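Siroheme decarboxylase (Hydrogenobacter thermophilus, PDB 4CH7) catalyses the decarboxylation of siroheme to didecarboxysiroheme, with loss of two CO2, in heme d1 biosynthesis. Local coordinates at residues Y57-D65 with V162-E170; D65-V73 with V129-V137. All coordinates share one frame; numbering follows the deposited sequence.

Following the chain from its N terminus, the first helices lead to strand 53-57, and the loop 57-65 after it carries the first half of contact 1. At D65, which both contacts share, the chain enters strand 65-71, the first half of contact 2. After two further helices and strands, strand 132-139 returns beside 65-71, so contact 2 closes a loop and pairs two neighbouring strands of the eight-stranded barrel. Only later, at 162-170, does the chain come back to 57-65 and close the longer loop of contact 1, inside which contact 2 is nested. Contact 1 thus ties the approach to the first barrel strand to the linker entering helix 170-179, in the second helix-turn-helix region.

Contact 1 of 2, residues Y57-D65 with V162-E170; sequences YDSRLLGYD and VYTYTPLTE
Y165 sets its CG opposite the backbone N (chi1 169°), which carries the phenol ring onto the backbone of R60 to G63, while L61, whose CG stands opposite its own carbonyl carbon (chi1 -70°), bends its methyls back to the segment 162-170. The ring meets a short turn, residues 59-62, opened by an Asx motif: the anti lone pair of D58 OD1 accepts the N-H of L61 at 2.9 Å. An aspartate suits this place twice over, since its OD2 also forms a salt bridge with R218.

Near the plane of the Y165 ring, at its edge, lies L61 O, 3.6 Å from Y165 CD1. Farther along the ring, Y165 CE1 comes within 3.4 Å of G63 CA. Glycine suits this place: at phi 105° a CB would press on the carbonyl O of L62 and run into Y165 OH. A water lies in the ring plane, 2.9 Å from Y165 OH, donates to L62 O and accepts from L168 N. A leucine replacing Y165 would probably leave the backbone at G63 poorly covered and deprive this bridging water of one partner.

V176 of helix 170-179 touches both L62 and L168, so the contact joins the loop leading into the barrel to the second helix-turn-helix region; T169 is the N-cap of that helix. Leucines make the apolar part of the seam: the side chains of L61 and Y163 cross at about a right angle, L61 CD1 lying 4.1 Å from Y163 CB, and L62 CD2 packs obliquely on L168 CD2 at 3.7 Å.

Contact 2 of 2, residues D65-V73 with V129-V137; sequences DSALIAFKV and VKDYLVLRV
R136 takes D65 side-on, one nitrogen to each carboxylate oxygen, so that opposite charges pair at the ladder's end. Its NE points to the syn lone pair of D65 OD1 at 2.8 Å and almost straight (169°), whereas its NH2 meets D65 OD2 at 2.7 Å from above the carboxylate plane. The two planes are 34° apart. D65 has CG opposite its backbone N (chi1 -164°), which brings the carboxylate across to the end of the extended arginine.

Beyond this pair runs an antiparallel ladder. L68 with L135 and A70 with L133 are hydrogen-bonded pairs, the N-H of L133 reaching A70 O at 2.8 Å in the carbonyl plane. I69 with V134 and F71 with Y132 are non-hydrogen-bonded pairs. Past the ladder K72 N bonds to D131 O, and K72 NZ makes a long ion pair with D131 OD2. At the other end, a water links S66 O to V137 N.

Small A70 lets its CB meet L133 CB at 3.8 Å. Bulky I69, V134, F71 and Y132 fill the opposite face, F71 CD1 touching Y132 CB at 3.5 Å; the V129 side chain crosses that of F71 at about a right angle, its CG2 touching F71 CD2.

E117 makes a second salt bridge with R136. Helix 116-126 covers Y132 and V134, strand 103-109 pairs with the far side of 65-71, and L68 and L135 meet F276 of strand 275-281 on the other face of this AsnC-like barrel, where the L68 side chain lies about 7 Å from that of H93, the inferred active-site residue.

Contact 1 of 2, residues Y57-D65 with V162-E170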
ATOM      1  N   TYR A  57       2.167  -8.895  -2.413  1.00 56.68           N
ATOM      2  CA  TYR A  57       0.877  -9.568  -2.515  1.00 53.40           C
ATOM      3  C   TYR A  57      -0.228  -8.570  -2.841  1.00 52.89           C
ATOM      4  O   TYR A  57      -0.179  -7.423  -2.394  1.00 59.64           O
ATOM      5  CB  TYR A  57       0.553 -10.304  -1.211  1.00 50.26           C
ATOM      6  CG  TYR A  57       1.399 -11.536  -0.973  1.00 44.25           C
ATOM      7  CD1 TYR A  57       1.071 -12.745  -1.564  1.00 49.51           C
ATOM      8  CD2 TYR A  57       2.520 -11.490  -0.154  1.00 42.43           C
ATOM      9  CE1 TYR A  57       1.834 -13.874  -1.355  1.00 50.66           C
ATOM     10  CE2 TYR A  57       3.293 -12.618   0.062  1.00 48.00           C
ATOM     11  CZ  TYR A  57       2.942 -13.806  -0.541  1.00 50.70           C
ATOM     12  OH  TYR A  57       3.701 -14.934  -0.333  1.00 47.00           O
ATOM     13  N   ASP A  58      -1.214  -8.999  -3.624  1.00 58.83           N
ATOM     14  CA  ASP A  58      -2.349  -8.140  -3.938  1.00 60.33           C
ATOM     15  C   ASP A  58      -3.331  -8.136  -2.770  1.00 63.52           C
ATOM     16  O   ASP A  58      -3.869  -9.180  -2.402  1.00 52.29           O
ATOM     17  CB  ASP A  58      -3.040  -8.601  -5.222  1.00 63.58           C
ATOM     18  CG  ASP A  58      -4.179  -7.691  -5.629  1.00 62.47           C
ATOM     19  OD1 ASP A  58      -5.277  -7.821  -5.055  1.00 67.40           O
ATOM     20  OD2 ASP A  58      -3.978  -6.853  -6.530  1.00 72.75           O
ATOM     21  N   SER A  59      -3.550  -6.957  -2.196  1.00 58.06           N
ATOM     22  CA  SER A  59      -4.379  -6.798  -0.999  1.00 65.08           C
ATOM     23  C   SER A  59      -5.756  -7.458  -1.101  1.00 63.11           C
ATOM     24  O   SER A  59      -6.119  -8.273  -0.253  1.00 64.23           O
ATOM     25  CB  SER A  59      -4.530  -5.314  -0.659  1.00 54.90           C
ATOM     26  OG  SER A  59      -5.357  -5.122   0.472  1.00 71.87           O
ATOM     27  N   ARG A  60      -6.517  -7.111  -2.134  1.00 63.43           N
ATOM     28  CA  ARG A  60      -7.877  -7.629  -2.275  1.00 64.32           C
ATOM     29  C   ARG A  60      -7.927  -9.107  -2.671  1.00 65.89           C
ATOM     30  O   ARG A  60      -8.866  -9.818  -2.311  1.00 59.70           O
ATOM     31  CB  ARG A  60      -8.706  -6.771  -3.240  1.00 62.07           C
ATOM     32  CG  ARG A  60      -8.075  -6.532  -4.605  1.00 72.24           C
ATOM     33  CD  ARG A  60      -9.076  -5.904  -5.566  1.00 80.02           C
ATOM     34  NE  ARG A  60     -10.219  -6.780  -5.801  1.00 75.79           N
ATOM     35  CZ  ARG A  60     -10.276  -7.690  -6.768  1.00 82.13           C
ATOM     36  NH1 ARG A  60      -9.253  -7.844  -7.599  1.00 76.18           N
ATOM     37  NH2 ARG A  60     -11.354  -8.448  -6.905  1.00 78.30           N
ATOM     38  N   LEU A  61      -6.920  -9.566  -3.407  1.00 57.96           N
ATOM     39  CA  LEU A  61      -6.851 -10.971  -3.807  1.00 65.99           C
ATOM     40  C   LEU A  61      -6.499 -11.866  -2.616  1.00 61.23           C
ATOM     41  O   LEU A  61      -6.739 -13.075  -2.642  1.00 62.14           O
ATOM     42  CB  LEU A  61      -5.874 -11.162  -4.971  1.00 63.39           C
ATOM     43  CG  LEU A  61      -6.393 -10.573  -6.284  1.00 63.86           C
ATOM     44  CD1 LEU A  61      -5.366 -10.640  -7.400  1.00 65.30           C
ATOM     45  CD2 LEU A  61      -7.671 -11.280  -6.695  1.00 68.37           C
ATOM     46  N   LEU A  62      -5.942 -11.257  -1.573  1.00 56.68           N
ATOM     47  CA  LEU A  62      -5.738 -11.942  -0.302  1.00 59.63           C
ATOM     48  C   LEU A  62      -7.071 -12.060   0.429  1.00 59.23           C
ATOM     49  O   LEU A  62      -7.237 -12.907   1.309  1.00 57.02           O
ATOM     50  CB  LEU A  62      -4.735 -11.186   0.574  1.00 53.13           C
ATOM     51  CG  LEU A  62      -3.275 -11.153   0.123  1.00 62.24           C
ATOM     52  CD1 LEU A  62      -2.429 -10.277   1.035  1.00 63.27           C
ATOM     53  CD2 LEU A  62      -2.709 -12.556   0.066  1.00 59.38           C
ATOM     54  N   GLY A  63      -8.020 -11.207   0.058  1.00 57.14           N
ATOM     55  CA  GLY A  63      -9.309 -11.174   0.721  1.00 60.73           C
ATOM     56  C   GLY A  63      -9.427  -9.979   1.638  1.00 62.70           C
ATOM     57  O   GLY A  63     -10.401  -9.846   2.382  1.00 58.10           O
ATOM     58  N   TYR A  64      -8.425  -9.107   1.591  1.00 53.71           N
ATOM     59  CA  TYR A  64      -8.451  -7.888   2.382  1.00 55.77           C
ATOM     60  C   TYR A  64      -9.304  -6.822   1.712  1.00 55.21           C
ATOM     61  O   TYR A  64      -9.114  -6.509   0.533  1.00 66.97           O
ATOM     62  CB  TYR A  64      -7.036  -7.358   2.616  1.00 56.78           C
ATOM     63  CG  TYR A  64      -6.376  -7.886   3.870  1.00 53.24           C
ATOM     64  CD1 TYR A  64      -5.899  -9.188   3.933  1.00 59.47           C
ATOM     65  CD2 TYR A  64      -6.217  -7.078   4.986  1.00 54.49           C
ATOM     66  CE1 TYR A  64      -5.294  -9.673   5.074  1.00 55.59           C
ATOM     67  CE2 TYR A  64      -5.610  -7.554   6.133  1.00 54.65           C
ATOM     68  CZ  TYR A  64      -5.151  -8.854   6.170  1.00 60.12           C
ATOM     69  OH  TYR A  64      -4.545  -9.340   7.305  1.00 69.30           O
ATOM     70  N   ASP A  65     -10.256  -6.279   2.462  1.00 54.37           N
ATOM     71  CA  ASP A  65     -10.963  -5.091   2.016  1.00 50.78           C
ATOM     72  C   ASP A  65     -10.206  -3.885   2.550  1.00 50.76           C
ATOM     73  O   ASP A  65     -10.002  -3.757   3.760  1.00 56.45           O
ATOM     74  CB  ASP A  65     -12.405  -5.077   2.519  1.00 50.15           C
ATOM     75  CG  ASP A  65     -13.274  -4.079   1.770  1.00 57.91           C
ATOM     76  OD1 ASP A  65     -12.731  -3.309   0.947  1.00 49.75           O
ATOM     77  OD2 ASP A  65     -14.499  -4.063   2.006  1.00 48.41           O
ATOM     78  N   VAL A 162      -7.671 -12.029 -16.535  1.00 85.15           N
ATOM     79  CA  VAL A 162      -8.549 -11.436 -15.531  1.00 86.95           C
ATOM     80  C   VAL A 162      -8.456 -12.176 -14.198  1.00 89.05           C
ATOM     81  O   VAL A 162      -8.379 -13.404 -14.162  1.00 87.18           O
ATOM     82  CB  VAL A 162     -10.013 -11.398 -16.009  1.00 92.80           C
ATOM     83  CG1 VAL A 162     -10.193 -10.328 -17.073  1.00 89.65           C
ATOM     84  CG2 VAL A 162     -10.439 -12.759 -16.542  1.00 89.46           C
ATOM     85  N   TYR A 163      -8.468 -11.421 -13.104  1.00 88.95           N
ATOM     86  CA  TYR A 163      -8.269 -12.000 -11.778  1.00 83.06           C
ATOM     87  C   TYR A 163      -9.561 -12.099 -10.970  1.00 85.53           C
ATOM     88  O   TYR A 163     -10.312 -11.131 -10.850  1.00 89.57           O
ATOM     89  CB  TYR A 163      -7.208 -11.206 -11.014  1.00 76.07           C
ATOM     90  CG  TYR A 163      -5.841 -11.284 -11.655  1.00 74.27           C
ATOM     91  CD1 TYR A 163      -5.334 -12.497 -12.099  1.00 75.13           C
ATOM     92  CD2 TYR A 163      -5.067 -10.145 -11.836  1.00 75.70           C
ATOM     93  CE1 TYR A 163      -4.091 -12.579 -12.691  1.00 72.39           C
ATOM     94  CE2 TYR A 163      -3.820 -10.217 -12.429  1.00 76.67           C
ATOM     95  CZ  TYR A 163      -3.337 -11.438 -12.855  1.00 72.77           C
ATOM     96  OH  TYR A 163      -2.099 -11.525 -13.448  1.00 76.13           O
ATOM     97  N   THR A 164      -9.809 -13.282 -10.417  1.00 80.48           N
ATOM     98  CA  THR A 164     -11.014 -13.528  -9.634  1.00 79.42           C
ATOM     99  C   THR A 164     -10.653 -13.894  -8.196  1.00 83.38           C
ATOM    100  O   THR A 164      -9.787 -14.739  -7.965  1.00 88.23           O
ATOM    101  CB  THR A 164     -11.854 -14.660 -10.256  1.00 78.01           C
ATOM    102  OG1 THR A 164     -12.128 -14.355 -11.630  1.00 83.11           O
ATOM    103  CG2 THR A 164     -13.163 -14.829  -9.506  1.00 82.53           C
ATOM    104  N   TYR A 165     -11.311 -13.260  -7.230  1.00 79.95           N
ATOM    105  CA  TYR A 165     -11.026 -13.536  -5.826  1.00 75.06           C
ATOM    106  C   TYR A 165     -11.531 -14.901  -5.374  1.00 77.35           C
ATOM    107  O   TYR A 165     -12.737 -15.151  -5.339  1.00 68.35           O
ATOM    108  CB  TYR A 165     -11.598 -12.450  -4.913  1.00 71.84           C
ATOM    109  CG  TYR A 165     -11.544 -12.829  -3.450  1.00 70.93           C
ATOM    110  CD1 TYR A 165     -10.343 -13.186  -2.852  1.00 65.16           C
ATOM    111  CD2 TYR A 165     -12.692 -12.837  -2.668  1.00 66.40           C
ATOM    112  CE1 TYR A 165     -10.285 -13.543  -1.522  1.00 68.22           C
ATOM    113  CE2 TYR A 165     -12.641 -13.190  -1.331  1.00 64.78           C
ATOM    114  CZ  TYR A 165     -11.433 -13.541  -0.764  1.00 64.37           C
ATOM    115  OH  TYR A 165     -11.367 -13.893   0.563  1.00 62.18           O
ATOM    116  N   THR A 166     -10.594 -15.781  -5.038  1.00 74.99           N
ATOM    117  CA  THR A 166     -10.919 -17.029  -4.366  1.00 71.35           C
ATOM    118  C   THR A 166     -10.385 -16.936  -2.947  1.00 65.44           C
ATOM    119  O   THR A 166      -9.206 -16.641  -2.750  1.00 65.45           O
ATOM    120  CB  THR A 166     -10.291 -18.248  -5.067  1.00 74.89           C
ATOM    121  OG1 THR A 166     -10.778 -18.333  -6.414  1.00 83.27           O
ATOM    122  CG2 THR A 166     -10.647 -19.532  -4.324  1.00 63.72           C
ATOM    123  N   PRO A 167     -11.262 -17.160  -1.953  1.00 65.85           N
ATOM    124  CA  PRO A 167     -10.866 -17.136  -0.542  1.00 62.60           C
ATOM    125  C   PRO A 167      -9.656 -18.021  -0.282  1.00 68.90           C
ATOM    126  O   PRO A 167      -9.635 -19.180  -0.700  1.00 66.87           O
ATOM    127  CB  PRO A 167     -12.094 -17.711   0.166  1.00 60.34           C
ATOM    128  CG  PRO A 167     -13.241 -17.307  -0.705  1.00 58.18           C
ATOM    129  CD  PRO A 167     -12.711 -17.385  -2.118  1.00 71.74           C
ATOM    130  N   LEU A 168      -8.653 -17.473   0.395  1.00 65.30           N
ATOM    131  CA  LEU A 168      -7.430 -18.217   0.666  1.00 61.86           C
ATOM    132  C   LEU A 168      -7.658 -19.276   1.735  1.00 56.69           C
ATOM    133  O   LEU A 168      -8.343 -19.033   2.727  1.00 61.58           O
ATOM    134  CB  LEU A 168      -6.295 -17.276   1.084  1.00 52.85           C
ATOM    135  CG  LEU A 168      -5.409 -16.694  -0.022  1.00 61.54           C
ATOM    136  CD1 LEU A 168      -6.224 -15.907  -1.030  1.00 57.78           C
ATOM    137  CD2 LEU A 168      -4.305 -15.824   0.562  1.00 52.62           C
ATOM    138  N   THR A 169      -7.091 -20.457   1.516  1.00 58.11           N
ATOM    139  CA  THR A 169      -7.107 -21.505   2.527  1.00 52.02           C
ATOM    140  C   THR A 169      -6.204 -21.085   3.679  1.00 58.26           C
ATOM    141  O   THR A 169      -5.417 -20.150   3.545  1.00 55.94           O
ATOM    142  CB  THR A 169      -6.613 -22.849   1.962  1.00 57.89           C
ATOM    143  OG1 THR A 169      -5.212 -22.769   1.667  1.00 61.83           O
ATOM    144  CG2 THR A 169      -7.375 -23.212   0.696  1.00 52.18           C
ATOM    145  N   GLU A 170      -6.321 -21.769   4.811  1.00 54.75           N
ATOM    146  CA  GLU A 170      -5.497 -21.450   5.971  1.00 58.86           C
ATOM    147  C   GLU A 170      -4.024 -21.757   5.708  1.00 55.33           C
ATOM    148  O   GLU A 170      -3.145 -21.187   6.353  1.00 51.73           O
ATOM    149  CB  GLU A 170      -5.996 -22.199   7.206  1.00 61.52           C
ATOM    150  CG  GLU A 170      -7.443 -21.894   7.565  1.00 62.27           C
ATOM    151  CD  GLU A 170      -7.653 -20.454   7.999  1.00 63.74           C
ATOM    152  OE1 GLU A 170      -6.781 -19.910   8.707  1.00 64.01           O
ATOM    153  OE2 GLU A 170      -8.695 -19.869   7.637  1.00 68.87           O
TER
HETATM  154  O   HOH W   1      -9.039 -15.039   1.961  1.00 61.72           O

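Contact 2 of 2, residues D65-V73 with V129-V137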
ATOM      1  N   ASP A  65     -10.256  -6.279   2.462  1.00 54.37           N
ATOM      2  CA  ASP A  65     -10.963  -5.091   2.016  1.00 50.78           C
ATOM      3  C   ASP A  65     -10.206  -3.885   2.550  1.00 50.76           C
ATOM      4  O   ASP A  65     -10.002  -3.757   3.760  1.00 56.45           O
ATOM      5  CB  ASP A  65     -12.405  -5.077   2.519  1.00 50.15           C
ATOM      6  CG  ASP A  65     -13.274  -4.079   1.770  1.00 57.91           C
ATOM      7  OD1 ASP A  65     -12.731  -3.309   0.947  1.00 49.75           O
ATOM      8  OD2 ASP A  65     -14.499  -4.063   2.006  1.00 48.41           O
ATOM      9  N   SER A  66      -9.768  -3.018   1.644  1.00 46.76           N
ATOM     10  CA  SER A  66      -9.044  -1.817   2.039  1.00 55.42           C
ATOM     11  C   SER A  66      -9.709  -0.568   1.477  1.00 48.70           C
ATOM     12  O   SER A  66     -10.238  -0.580   0.364  1.00 53.04           O
ATOM     13  CB  SER A  66      -7.579  -1.892   1.604  1.00 47.74           C
ATOM     14  OG  SER A  66      -7.463  -2.066   0.204  1.00 63.96           O
ATOM     15  N   ALA A  67      -9.693   0.505   2.260  1.00 48.12           N
ATOM     16  CA  ALA A  67     -10.316   1.755   1.846  1.00 43.62           C
ATOM     17  C   ALA A  67      -9.579   2.953   2.417  1.00 49.48           C
ATOM     18  O   ALA A  67      -8.812   2.828   3.374  1.00 46.59           O
ATOM     19  CB  ALA A  67     -11.774   1.789   2.273  1.00 40.59           C
ATOM     20  N   LEU A  68      -9.823   4.116   1.824  1.00 45.30           N
ATOM     21  CA  LEU A  68      -9.298   5.361   2.358  1.00 52.67           C
ATOM     22  C   LEU A  68     -10.353   5.965   3.274  1.00 47.06           C
ATOM     23  O   LEU A  68     -11.463   6.271   2.836  1.00 39.78           O
ATOM     24  CB  LEU A  68      -8.951   6.331   1.230  1.00 47.37           C
ATOM     25  CG  LEU A  68      -8.209   7.613   1.606  1.00 56.10           C
ATOM     26  CD1 LEU A  68      -6.936   7.281   2.364  1.00 50.26           C
ATOM     27  CD2 LEU A  68      -7.891   8.423   0.362  1.00 53.08           C
ATOM     28  N   ILE A  69     -10.011   6.118   4.548  1.00 43.59           N
ATOM     29  CA  ILE A  69     -10.959   6.628   5.531  1.00 45.72           C
ATOM     30  C   ILE A  69     -10.629   8.071   5.904  1.00 51.13           C
ATOM     31  O   ILE A  69      -9.460   8.426   6.053  1.00 58.32           O
ATOM     32  CB  ILE A  69     -10.979   5.745   6.793  1.00 45.71           C
ATOM     33  CG1 ILE A  69     -11.127   4.269   6.412  1.00 52.18           C
ATOM     34  CG2 ILE A  69     -12.099   6.169   7.731  1.00 51.70           C
ATOM     35  CD1 ILE A  69     -12.374   3.965   5.594  1.00 45.36           C
ATOM     36  N   ALA A  70     -11.661   8.899   6.048  1.00 42.74           N
ATOM     37  CA  ALA A  70     -11.483  10.291   6.445  1.00 49.32           C
ATOM     38  C   ALA A  70     -12.360  10.602   7.651  1.00 47.98           C
ATOM     39  O   ALA A  70     -13.558  10.339   7.624  1.00 44.23           O
ATOM     40  CB  ALA A  70     -11.829  11.215   5.295  1.00 44.52           C
ATOM     41  N   PHE A  71     -11.763  11.154   8.704  1.00 45.42           N
ATOM     42  CA  PHE A  71     -12.512  11.535   9.899  1.00 48.46           C
ATOM     43  C   PHE A  71     -12.628  13.051  10.018  1.00 57.33           C
ATOM     44  O   PHE A  71     -11.672  13.777   9.734  1.00 54.37           O
ATOM     45  CB  PHE A  71     -11.833  10.991  11.159  1.00 51.53           C
ATOM     46  CG  PHE A  71     -12.152   9.551  11.458  1.00 45.98           C
ATOM     47  CD1 PHE A  71     -12.868   8.773  10.556  1.00 47.48           C
ATOM     48  CD2 PHE A  71     -11.743   8.980  12.656  1.00 46.78           C
ATOM     49  CE1 PHE A  71     -13.164   7.444  10.839  1.00 52.16           C
ATOM     50  CE2 PHE A  71     -12.034   7.654  12.947  1.00 56.56           C
ATOM     51  CZ  PHE A  71     -12.744   6.884  12.037  1.00 50.93           C
ATOM     52  N   LYS A  72     -13.800  13.531  10.429  1.00 56.04           N
ATOM     53  CA  LYS A  72     -13.932  14.935  10.802  1.00 54.77           C
ATOM     54  C   LYS A  72     -13.734  15.076  12.305  1.00 60.56           C
ATOM     55  O   LYS A  72     -14.640  14.809  13.095  1.00 58.27           O
ATOM     56  CB  LYS A  72     -15.280  15.520  10.377  1.00 60.77           C
ATOM     57  CG  LYS A  72     -15.509  16.945  10.868  1.00 64.42           C
ATOM     58  CD  LYS A  72     -16.096  17.832   9.784  1.00 64.66           C
ATOM     59  CE  LYS A  72     -17.415  17.288   9.273  1.00 72.62           C
ATOM     60  NZ  LYS A  72     -18.041  18.205   8.280  1.00 86.36           N
ATOM     61  N   VAL A  73     -12.529  15.480  12.688  1.00 63.39           N
ATOM     62  CA  VAL A  73     -12.172  15.656  14.088  1.00 64.19           C
ATOM     63  C   VAL A  73     -11.790  17.114  14.285  1.00 73.12           C
ATOM     64  O   VAL A  73     -11.228  17.725  13.383  1.00 71.69           O
ATOM     65  CB  VAL A  73     -10.957  14.788  14.446  1.00 64.67           C
ATOM     66  CG1 VAL A  73     -10.743  14.764  15.948  1.00 65.10           C
ATOM     67  CG2 VAL A  73     -11.133  13.378  13.910  1.00 62.97           C
ATOM     68  N   VAL A 129     -16.688  10.434  16.670  1.00 65.87           N
ATOM     69  CA  VAL A 129     -16.597  11.144  15.402  1.00 61.35           C
ATOM     70  C   VAL A 129     -17.894  10.942  14.629  1.00 54.12           C
ATOM     71  O   VAL A 129     -18.262   9.808  14.315  1.00 46.54           O
ATOM     72  CB  VAL A 129     -15.408  10.645  14.565  1.00 60.87           C
ATOM     73  CG1 VAL A 129     -15.371  11.350  13.219  1.00 55.42           C
ATOM     74  CG2 VAL A 129     -14.105  10.860  15.320  1.00 55.66           C
ATOM     75  N   LYS A 130     -18.588  12.037  14.329  1.00 52.38           N
ATOM     76  CA  LYS A 130     -19.900  11.959  13.694  1.00 60.51           C
ATOM     77  C   LYS A 130     -19.810  11.782  12.180  1.00 64.76           C
ATOM     78  O   LYS A 130     -20.483  10.922  11.605  1.00 60.01           O
ATOM     79  CB  LYS A 130     -20.737  13.195  14.030  1.00 58.69           C
ATOM     80  CG  LYS A 130     -22.211  13.036  13.702  1.00 68.01           C
ATOM     81  CD  LYS A 130     -23.043  14.156  14.300  1.00 68.54           C
ATOM     82  CE  LYS A 130     -22.893  15.452  13.522  1.00 79.73           C
ATOM     83  NZ  LYS A 130     -23.739  16.536  14.099  1.00 82.83           N
ATOM     84  N   ASP A 131     -18.977  12.593  11.540  1.00 61.33           N
ATOM     85  CA  ASP A 131     -18.865  12.562  10.087  1.00 61.33           C
ATOM     86  C   ASP A 131     -17.579  11.890   9.626  1.00 54.69           C
ATOM     87  O   ASP A 131     -16.479  12.308   9.996  1.00 59.49           O
ATOM     88  CB  ASP A 131     -18.955  13.976   9.513  1.00 68.72           C
ATOM     89  CG  ASP A 131     -20.299  14.622   9.770  1.00 74.53           C
ATOM     90  OD1 ASP A 131     -21.321  13.909   9.720  1.00 67.65           O
ATOM     91  OD2 ASP A 131     -20.334  15.844  10.022  1.00 85.97           O
ATOM     92  N   TYR A 132     -17.724  10.845   8.817  1.00 50.21           N
ATOM     93  CA  TYR A 132     -16.566  10.179   8.233  1.00 45.44           C
ATOM     94  C   TYR A 132     -16.819   9.717   6.803  1.00 49.66           C
ATOM     95  O   TYR A 132     -17.967   9.616   6.360  1.00 45.89           O
ATOM     96  CB  TYR A 132     -16.088   9.011   9.103  1.00 50.43           C
ATOM     97  CG  TYR A 132     -17.108   7.913   9.323  1.00 46.46           C
ATOM     98  CD1 TYR A 132     -17.214   6.847   8.439  1.00 51.94           C
ATOM     99  CD2 TYR A 132     -17.945   7.932  10.428  1.00 54.93           C
ATOM    100  CE1 TYR A 132     -18.137   5.841   8.643  1.00 54.53           C
ATOM    101  CE2 TYR A 132     -18.868   6.929  10.640  1.00 52.50           C
ATOM    102  CZ  TYR A 132     -18.960   5.888   9.745  1.00 51.27           C
ATOM    103  OH  TYR A 132     -19.882   4.889   9.954  1.00 57.54           O
ATOM    104  N   LEU A 133     -15.734   9.447   6.083  1.00 43.82           N
ATOM    105  CA  LEU A 133     -15.826   9.001   4.701  1.00 42.64           C
ATOM    106  C   LEU A 133     -15.198   7.623   4.542  1.00 46.28           C
ATOM    107  O   LEU A 133     -14.187   7.313   5.178  1.00 43.59           O
ATOM    108  CB  LEU A 133     -15.133   9.996   3.771  1.00 50.33           C
ATOM    109  CG  LEU A 133     -15.673  11.423   3.775  1.00 51.83           C
ATOM    110  CD1 LEU A 133     -14.852  12.308   2.860  1.00 45.27           C
ATOM    111  CD2 LEU A 133     -17.134  11.444   3.370  1.00 47.72           C
ATOM    112  N   VAL A 134     -15.812   6.796   3.703  1.00 46.42           N
ATOM    113  CA  VAL A 134     -15.272   5.483   3.384  1.00 49.61           C
ATOM    114  C   VAL A 134     -15.094   5.388   1.874  1.00 43.27           C
ATOM    115  O   VAL A 134     -16.044   5.095   1.140  1.00 42.33           O
ATOM    116  CB  VAL A 134     -16.174   4.350   3.915  1.00 41.20           C
ATOM    117  CG1 VAL A 134     -15.663   3.001   3.449  1.00 45.73           C
ATOM    118  CG2 VAL A 134     -16.231   4.395   5.436  1.00 43.39           C
ATOM    119  N   LEU A 135     -13.873   5.655   1.417  1.00 43.05           N
ATOM    120  CA  LEU A 135     -13.585   5.738  -0.011  1.00 43.17           C
ATOM    121  C   LEU A 135     -12.691   4.592  -0.471  1.00 50.83           C
ATOM    122  O   LEU A 135     -11.598   4.393   0.062  1.00 52.20           O
ATOM    123  CB  LEU A 135     -12.915   7.077  -0.340  1.00 38.95           C
ATOM    124  CG  LEU A 135     -13.565   8.321   0.264  1.00 44.22           C
ATOM    125  CD1 LEU A 135     -12.788   9.576  -0.102  1.00 50.00           C
ATOM    126  CD2 LEU A 135     -15.008   8.441  -0.177  1.00 42.47           C
ATOM    127  N   ARG A 136     -13.158   3.837  -1.461  1.00 45.99           N
ATOM    128  CA  ARG A 136     -12.350   2.774  -2.042  1.00 41.07           C
ATOM    129  C   ARG A 136     -11.732   3.227  -3.356  1.00 44.69           C
ATOM    130  O   ARG A 136     -12.432   3.438  -4.348  1.00 40.61           O
ATOM    131  CB  ARG A 136     -13.178   1.505  -2.236  1.00 44.35           C
ATOM    132  CG  ARG A 136     -13.431   0.760  -0.937  1.00 43.63           C
ATOM    133  CD  ARG A 136     -14.272  -0.482  -1.145  1.00 51.10           C
ATOM    134  NE  ARG A 136     -14.459  -1.211   0.106  1.00 42.14           N
ATOM    135  CZ  ARG A 136     -15.370  -0.893   1.020  1.00 51.08           C
ATOM    136  NH1 ARG A 136     -16.176   0.142   0.828  1.00 38.46           N
ATOM    137  NH2 ARG A 136     -15.476  -1.603   2.134  1.00 42.50           N
ATOM    138  N   VAL A 137     -10.412   3.378  -3.350  1.00 50.20           N
ATOM    139  CA  VAL A 137      -9.688   3.861  -4.516  1.00 49.05           C
ATOM    140  C   VAL A 137      -8.932   2.731  -5.208  1.00 51.25           C
ATOM    141  O   VAL A 137      -8.621   1.709  -4.592  1.00 53.11           O
ATOM    142  CB  VAL A 137      -8.703   4.981  -4.134  1.00 44.99           C
ATOM    143  CG1 VAL A 137      -9.446   6.154  -3.518  1.00 42.33           C
ATOM    144  CG2 VAL A 137      -7.648   4.463  -3.167  1.00 47.59           C
TER
HETATM  145  O   HOH W   2      -8.975   1.606  -1.229  1.00 57.92           O